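Local atomic coordinates of ornithine carbamoyltransferase, mitochondrial (Coccidioides immitis, PDB entry 3SDS), a protein that catalyses the transfer of the carbamoyl group from carbamoyl phosphate to L-ornithine, giving L-citrulline and phosphate in arginine biosynthesis. Residues His155-Ile160 against Glu332-Ala337; Lys303-Leu308 against Arg324-Pro329. All blocks are in the same frame, centred on the assembly; numbering follows the deposited sequence.

Interaction 1. Residues His155-Ile160 against Glu332-Ala337; sequences HPLQAI and ENRLWA
Arg334 NH1 reaches Gln158 OE1 at 2.8 Å. The bond is weak, since the angle at the hydrogen is only 117°. The amide and guanidinium planes stand nearly perpendicular, and OE1 meets the guanidinium obliquely. Each partner also has a stronger hold elsewhere: Arg334 NH2 bonds Thr80 OG1, and Gln158 NE2 bonds Asp162 OD1. His155 comes edge-on to the guanidinium. Its CE1 lies over one guanidinium face, 3.5 Å from Arg334 NH2, which sits near the imidazole plane. The two planes are 87° apart, a T-shaped arrangement. One face of the imidazole rests against Gln158 CB, 3.4 Å above the ring plane. Leu157 adds an apolar neighbour, with CB 4.1 Å from Arg334 NE. The arginine chain is bent at chi2 and chi3, which turns CD and then NE towards helix 156-169. Farther along, contact becomes apolar: Ile160 CG2 meets Ala337 CB at 3.7 Å. The helix axes are 9.0 Å apart at closest approach and run at 108° to each other. Helix 327-347 is kinked here: the N atoms of Arg334 and Leu335 make no bond to the turn before. Asn333 ND2 reaches Thr165 OG1, a second polar tie to helix 156-169. His155 is the N-cap residue of that helix, and its backbone N bonds Asp203 OD2. By similarity, His155, Gln158 and Arg334 all bind carbamoyl phosphate. The arrangement is characteristic of the transcarbamylase fold, in which two interdomain helices cross beside the carbamoyl phosphate site.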
loop_
_atom_site.group_PDB
_atom_site.type_symbol
_atom_site.label_atom_id
_atom_site.label_comp_id
_atom_site.label_asym_id
_atom_site.label_seq_id
_atom_site.Cartn_x
_atom_site.Cartn_y
_atom_site.Cartn_z
ATOM N N HIS A 155 -19.390 -6.842 -14.937
ATOM C CA HIS A 155 -18.809 -7.058 -13.598
ATOM C C HIS A 155 -18.583 -8.563 -13.384
ATOM O O HIS A 155 -19.202 -9.165 -12.511
ATOM C CB HIS A 155 -19.716 -6.478 -12.502
ATOM C CG HIS A 155 -19.043 -6.295 -11.170
ATOM N ND1 HIS A 155 -18.065 -7.143 -10.691
ATOM C CD2 HIS A 155 -19.242 -5.371 -10.196
ATOM C CE1 HIS A 155 -17.677 -6.740 -9.493
ATOM N NE2 HIS A 155 -18.375 -5.665 -9.171
ATOM N N PRO A 156 -17.687 -9.178 -14.175
ATOM C CA PRO A 156 -17.490 -10.639 -14.138
ATOM C C PRO A 156 -17.274 -11.261 -12.737
ATOM O O PRO A 156 -17.881 -12.312 -12.424
ATOM C CB PRO A 156 -16.247 -10.857 -15.022
ATOM C CG PRO A 156 -15.626 -9.502 -15.191
ATOM C CD PRO A 156 -16.745 -8.523 -15.102
ATOM N N LEU A 157 -16.433 -10.630 -11.907
ATOM C CA LEU A 157 -16.139 -11.172 -10.572
ATOM C C LEU A 157 -17.395 -11.348 -9.710
ATOM O O LEU A 157 -17.494 -12.306 -8.939
ATOM C CB LEU A 157 -15.062 -10.359 -9.829
ATOM C CG LEU A 157 -13.635 -10.392 -10.400
ATOM C CD1 LEU A 157 -12.769 -9.381 -9.700
ATOM C CD2 LEU A 157 -12.996 -11.762 -10.307
ATOM N N GLN A 158 -18.349 -10.429 -9.859
ATOM C CA GLN A 158 -19.566 -10.457 -9.052
ATOM C C GLN A 158 -20.458 -11.671 -9.379
ATOM O O GLN A 158 -20.943 -12.365 -8.471
ATOM C CB GLN A 158 -20.348 -9.149 -9.186
ATOM C CG GLN A 158 -21.529 -9.073 -8.210
ATOM C CD GLN A 158 -21.086 -9.010 -6.733
ATOM O OE1 GLN A 158 -20.153 -8.273 -6.381
ATOM N NE2 GLN A 158 -21.769 -9.773 -5.867
ATOM N N ALA A 159 -20.655 -11.921 -10.676
ATOM C CA ALA A 159 -21.417 -13.081 -11.146
ATOM C C ALA A 159 -20.866 -14.406 -10.558
ATOM O O ALA A 159 -21.637 -15.258 -10.074
ATOM C CB ALA A 159 -21.426 -13.120 -12.673
ATOM N N ILE A 160 -19.539 -14.557 -10.586
ATOM C CA ILE A 160 -18.901 -15.758 -10.065
ATOM C C ILE A 160 -19.225 -15.910 -8.567
ATOM O O ILE A 160 -19.619 -16.997 -8.113
ATOM C CB ILE A 160 -17.371 -15.756 -10.323
ATOM C CG1 ILE A 160 -17.081 -15.687 -11.831
ATOM C CG2 ILE A 160 -16.737 -16.985 -9.732
ATOM C CD1 ILE A 160 -15.645 -15.288 -12.212
ATOM N N GLU A 332 -18.461 -12.173 1.312
ATOM C CA GLU A 332 -17.268 -13.005 1.523
ATOM C C GLU A 332 -16.884 -13.866 0.307
ATOM O O GLU A 332 -15.682 -14.109 0.067
ATOM C CB GLU A 332 -17.434 -13.906 2.761
ATOM C CG GLU A 332 -16.296 -14.926 2.958
ATOM C CD GLU A 332 -16.573 -16.002 3.992
ATOM O OE1 GLU A 332 -17.434 -15.813 4.884
ATOM O OE2 GLU A 332 -15.908 -17.054 3.912
ATOM N N ASN A 333 -17.877 -14.334 -0.452
ATOM C CA ASN A 333 -17.579 -15.129 -1.643
ATOM C C ASN A 333 -16.788 -14.363 -2.727
ATOM O O ASN A 333 -16.356 -14.963 -3.720
ATOM C CB ASN A 333 -18.851 -15.763 -2.217
ATOM C CG ASN A 333 -19.432 -16.888 -1.318
ATOM O OD1 ASN A 333 -18.717 -17.528 -0.533
ATOM N ND2 ASN A 333 -20.737 -17.130 -1.450
ATOM N N ARG A 334 -16.591 -13.047 -2.542
ATOM C CA ARG A 334 -15.736 -12.283 -3.442
ATOM C C ARG A 334 -14.278 -12.744 -3.309
ATOM O O ARG A 334 -13.536 -12.842 -4.313
ATOM C CB ARG A 334 -15.856 -10.778 -3.193
ATOM C CG ARG A 334 -17.102 -10.094 -3.828
ATOM C CD ARG A 334 -17.141 -10.212 -5.373
ATOM N NE ARG A 334 -16.174 -9.343 -6.055
ATOM C CZ ARG A 334 -16.372 -8.035 -6.272
ATOM N NH1 ARG A 334 -17.491 -7.446 -5.850
ATOM N NH2 ARG A 334 -15.446 -7.299 -6.895
ATOM N N LEU A 335 -13.877 -13.045 -2.071
ATOM C CA LEU A 335 -12.523 -13.485 -1.794
ATOM C C LEU A 335 -12.252 -14.776 -2.549
ATOM O O LEU A 335 -11.239 -14.880 -3.256
ATOM C CB LEU A 335 -12.285 -13.648 -0.291
ATOM C CG LEU A 335 -10.951 -14.277 0.181
ATOM C CD1 LEU A 335 -9.703 -13.586 -0.383
ATOM C CD2 LEU A 335 -10.855 -14.373 1.698
ATOM N N TRP A 336 -13.170 -15.736 -2.413
ATOM C CA TRP A 336 -13.021 -17.070 -3.015
ATOM C C TRP A 336 -13.090 -17.007 -4.556
ATOM O O TRP A 336 -12.328 -17.717 -5.243
ATOM C CB TRP A 336 -13.987 -18.098 -2.377
ATOM C CG TRP A 336 -14.038 -17.924 -0.850
ATOM C CD1 TRP A 336 -15.117 -17.507 -0.099
ATOM C CD2 TRP A 336 -12.950 -18.083 0.083
ATOM N NE1 TRP A 336 -14.767 -17.420 1.225
ATOM C CE2 TRP A 336 -13.445 -17.753 1.364
ATOM C CE3 TRP A 336 -11.603 -18.481 -0.044
ATOM C CZ2 TRP A 336 -12.643 -17.810 2.520
ATOM C CZ3 TRP A 336 -10.794 -18.536 1.111
ATOM C CH2 TRP A 336 -11.323 -18.204 2.376
ATOM N N ALA A 337 -13.930 -16.118 -5.091
ATOM C CA ALA A 337 -14.021 -15.924 -6.533
ATOM C C ALA A 337 -12.755 -15.288 -7.154
ATOM O O ALA A 337 -12.333 -15.679 -8.245
ATOM C CB ALA A 337 -15.245 -15.118 -6.865
#

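Interaction 2. Residues Lys303-Leu308 against Arg324-Pro329; sequences KFMHCL and RSLVFP
Phe304 and Ser325 form a single parallel beta bridge on the outermost strand, 303-306, of the five-stranded parallel sheet in the Rossmann-like ornithine-binding domain. Phe304 N donates to Arg324 O at 2.7 Å, and Leu326 N donates to Phe304 O at 3.0 Å. The strand's other edge is bonded to strand 261-264. Past the bridge the chain turns at Leu326, the N-cap, into helix 327-347. The tightly packed part is the face with Phe304 and His306, where Phe304, Val327 and Leu308 are buried. Val327 CG2 sits 4.1 Å from Phe304 CE2, and the two side chains lie side by side, pointing the same way. The same methyl lies near His306 CB, while Val327 CG1 meets Leu308 CD2 at 4.0 Å. Phe320 backs this group. Ser325 OG approaches the Phe304 ring at its edge, near CD2, and hydrogen-bonds Phe320 O. On the opposite strand face, Leu326 CD1 reaches both Lys303 CB (4.1 Å) and Met305 CG (4.2 Å). The contact is looser at its start. Lys303 and Arg324 are partly exposed, and meet chiefly through the Arg324 carbonyl, which lies 3.3 Å from Lys303 CA. The lysine chain then leads away, and Arg324 NH2 turns to Glu300 O. At the other end lies the HCLP loop with Cys307, the proton acceptor by similarity. There His306 NE2 bonds Glu314 OE2, and Leu308 N bonds His306 ND1 at 3.2 Å, with Leu308 N 24° out of the imidazole plane.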
loop_
_atom_site.group_PDB
_atom_site.type_symbol
_atom_site.label_atom_id
_atom_site.label_comp_id
_atom_site.label_asym_id
_atom_site.label_seq_id
_atom_site.Cartn_x
_atom_site.Cartn_y
_atom_site.Cartn_z
ATOM N N LYS A 303 -35.178 -16.407 -1.072
ATOM C CA LYS A 303 -33.964 -15.884 -0.444
ATOM C C LYS A 303 -33.625 -14.513 -1.021
ATOM O O LYS A 303 -34.022 -14.193 -2.137
ATOM C CB LYS A 303 -32.802 -16.860 -0.685
ATOM C CG LYS A 303 -33.011 -18.301 -0.191
ATOM C CD LYS A 303 -32.912 -18.364 1.327
ATOM C CE LYS A 303 -32.527 -19.747 1.832
ATOM N NZ LYS A 303 -33.683 -20.533 2.372
ATOM N N PHE A 304 -32.876 -13.711 -0.278
ATOM C CA PHE A 304 -32.559 -12.355 -0.709
ATOM C C PHE A 304 -31.062 -12.114 -0.956
ATOM O O PHE A 304 -30.207 -12.595 -0.186
ATOM C CB PHE A 304 -33.099 -11.339 0.303
ATOM C CG PHE A 304 -32.744 -9.918 -0.023
ATOM C CD1 PHE A 304 -33.387 -9.247 -1.065
ATOM C CD2 PHE A 304 -31.753 -9.255 0.696
ATOM C CE1 PHE A 304 -33.053 -7.934 -1.376
ATOM C CE2 PHE A 304 -31.411 -7.941 0.392
ATOM C CZ PHE A 304 -32.056 -7.283 -0.651
ATOM N N MET A 305 -30.768 -11.354 -2.019
ATOM C CA MET A 305 -29.401 -11.022 -2.458
ATOM C C MET A 305 -29.257 -9.556 -2.928
ATOM O O MET A 305 -30.118 -9.029 -3.642
ATOM C CB MET A 305 -28.956 -11.976 -3.565
ATOM C CG MET A 305 -28.720 -13.411 -3.100
ATOM S SD MET A 305 -28.233 -14.550 -4.415
ATOM C CE MET A 305 -26.627 -13.867 -4.831
ATOM N N HIS A 306 -28.151 -8.923 -2.529
ATOM C CA HIS A 306 -27.802 -7.527 -2.821
ATOM C C HIS A 306 -26.264 -7.480 -2.729
ATOM O O HIS A 306 -25.681 -8.010 -1.794
ATOM C CB HIS A 306 -28.446 -6.635 -1.751
ATOM C CG HIS A 306 -28.335 -5.154 -1.994
ATOM N ND1 HIS A 306 -27.185 -4.540 -2.445
ATOM C CD2 HIS A 306 -29.223 -4.153 -1.770
ATOM C CE1 HIS A 306 -27.383 -3.235 -2.532
ATOM N NE2 HIS A 306 -28.611 -2.974 -2.121
ATOM N N CYS A 307 -25.583 -6.874 -3.692
ATOM C CA CYS A 307 -24.115 -6.954 -3.698
ATOM C C CYS A 307 -23.352 -5.910 -2.862
ATOM O O CYS A 307 -22.118 -5.886 -2.890
ATOM C CB CYS A 307 -23.584 -6.947 -5.127
ATOM S SG CYS A 307 -23.807 -5.363 -5.926
ATOM N N LEU A 308 -24.065 -5.050 -2.137
ATOM C CA LEU A 308 -23.440 -4.069 -1.214
ATOM C C LEU A 308 -22.603 -2.972 -1.903
ATOM O O LEU A 308 -22.073 -3.197 -2.996
ATOM C CB LEU A 308 -22.599 -4.770 -0.140
ATOM C CG LEU A 308 -23.284 -5.848 0.692
ATOM C CD1 LEU A 308 -22.362 -6.267 1.789
ATOM C CD2 LEU A 308 -24.620 -5.367 1.262
ATOM N N ARG A 324 -33.653 -15.079 5.646
ATOM C CA ARG A 324 -33.750 -15.135 4.184
ATOM C C ARG A 324 -32.544 -14.540 3.440
ATOM O O ARG A 324 -32.423 -14.713 2.222
ATOM C CB ARG A 324 -34.980 -14.361 3.710
ATOM C CG ARG A 324 -36.318 -14.974 4.052
ATOM C CD ARG A 324 -37.418 -14.258 3.297
ATOM N NE ARG A 324 -38.522 -15.171 3.042
ATOM C CZ ARG A 324 -39.694 -15.116 3.658
ATOM N NH1 ARG A 324 -39.930 -14.165 4.556
ATOM N NH2 ARG A 324 -40.636 -16.003 3.358
ATOM N N SER A 325 -31.677 -13.825 4.157
ATOM C CA SER A 325 -30.718 -12.943 3.518
ATOM C C SER A 325 -29.327 -13.542 3.420
ATOM O O SER A 325 -28.691 -13.799 4.428
ATOM C CB SER A 325 -30.684 -11.612 4.252
ATOM O OG SER A 325 -29.785 -10.699 3.650
ATOM N N LEU A 326 -28.863 -13.749 2.190
ATOM C CA LEU A 326 -27.555 -14.357 1.920
ATOM C C LEU A 326 -26.454 -13.296 1.690
ATOM O O LEU A 326 -25.338 -13.606 1.227
ATOM C CB LEU A 326 -27.646 -15.279 0.705
ATOM C CG LEU A 326 -28.742 -16.332 0.630
ATOM C CD1 LEU A 326 -28.729 -16.961 -0.772
ATOM C CD2 LEU A 326 -28.554 -17.380 1.711
ATOM N N VAL A 327 -26.800 -12.055 2.036
ATOM C CA VAL A 327 -25.978 -10.861 1.873
ATOM C C VAL A 327 -24.488 -10.968 2.328
ATOM O O VAL A 327 -23.572 -10.673 1.544
ATOM C CB VAL A 327 -26.736 -9.648 2.499
ATOM C CG1 VAL A 327 -25.804 -8.692 3.227
ATOM C CG2 VAL A 327 -27.546 -8.941 1.438
ATOM N N PHE A 328 -24.242 -11.400 3.561
ATOM C CA PHE A 328 -22.871 -11.489 4.083
ATOM C C PHE A 328 -22.052 -12.670 3.498
ATOM O O PHE A 328 -20.887 -12.495 3.088
ATOM C CB PHE A 328 -22.872 -11.483 5.622
ATOM C CG PHE A 328 -23.521 -10.254 6.217
ATOM C CD1 PHE A 328 -22.895 -9.002 6.129
ATOM C CD2 PHE A 328 -24.771 -10.337 6.831
ATOM C CE1 PHE A 328 -23.497 -7.853 6.661
ATOM C CE2 PHE A 328 -25.391 -9.195 7.353
ATOM C CZ PHE A 328 -24.746 -7.949 7.275
ATOM N N PRO A 329 -22.648 -13.874 3.442
ATOM C CA PRO A 329 -21.917 -14.904 2.695
ATOM C C PRO A 329 -21.565 -14.469 1.260
ATOM O O PRO A 329 -20.447 -14.732 0.805
ATOM C CB PRO A 329 -22.894 -16.086 2.698
ATOM C CG PRO A 329 -23.625 -15.915 4.013
ATOM C CD PRO A 329 -23.833 -14.431 4.123
#

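In the fold
The centres of the two interactions lie 13 Å apart. Both use helix 327-347: interaction 2 holds its first turn beside the sheet, and interaction 1 joins it to helix 156-169 a little farther on. In sequence, interaction 2 is nested inside the loop closed by interaction 1. The two touch directly, where Gln158 NE2 packs 3.4 Å from Cys307 CB. That point joins carbamoyl phosphate-binding residues, assigned by similarity, from both contacts. Around it, Arg334 lies about 3 Å from Thr80 and Leu308 about 4 Å from Arg79, side chain to side chain. Val117 of the second subunit packs on Leu308, and its Met121 packs on Leu335.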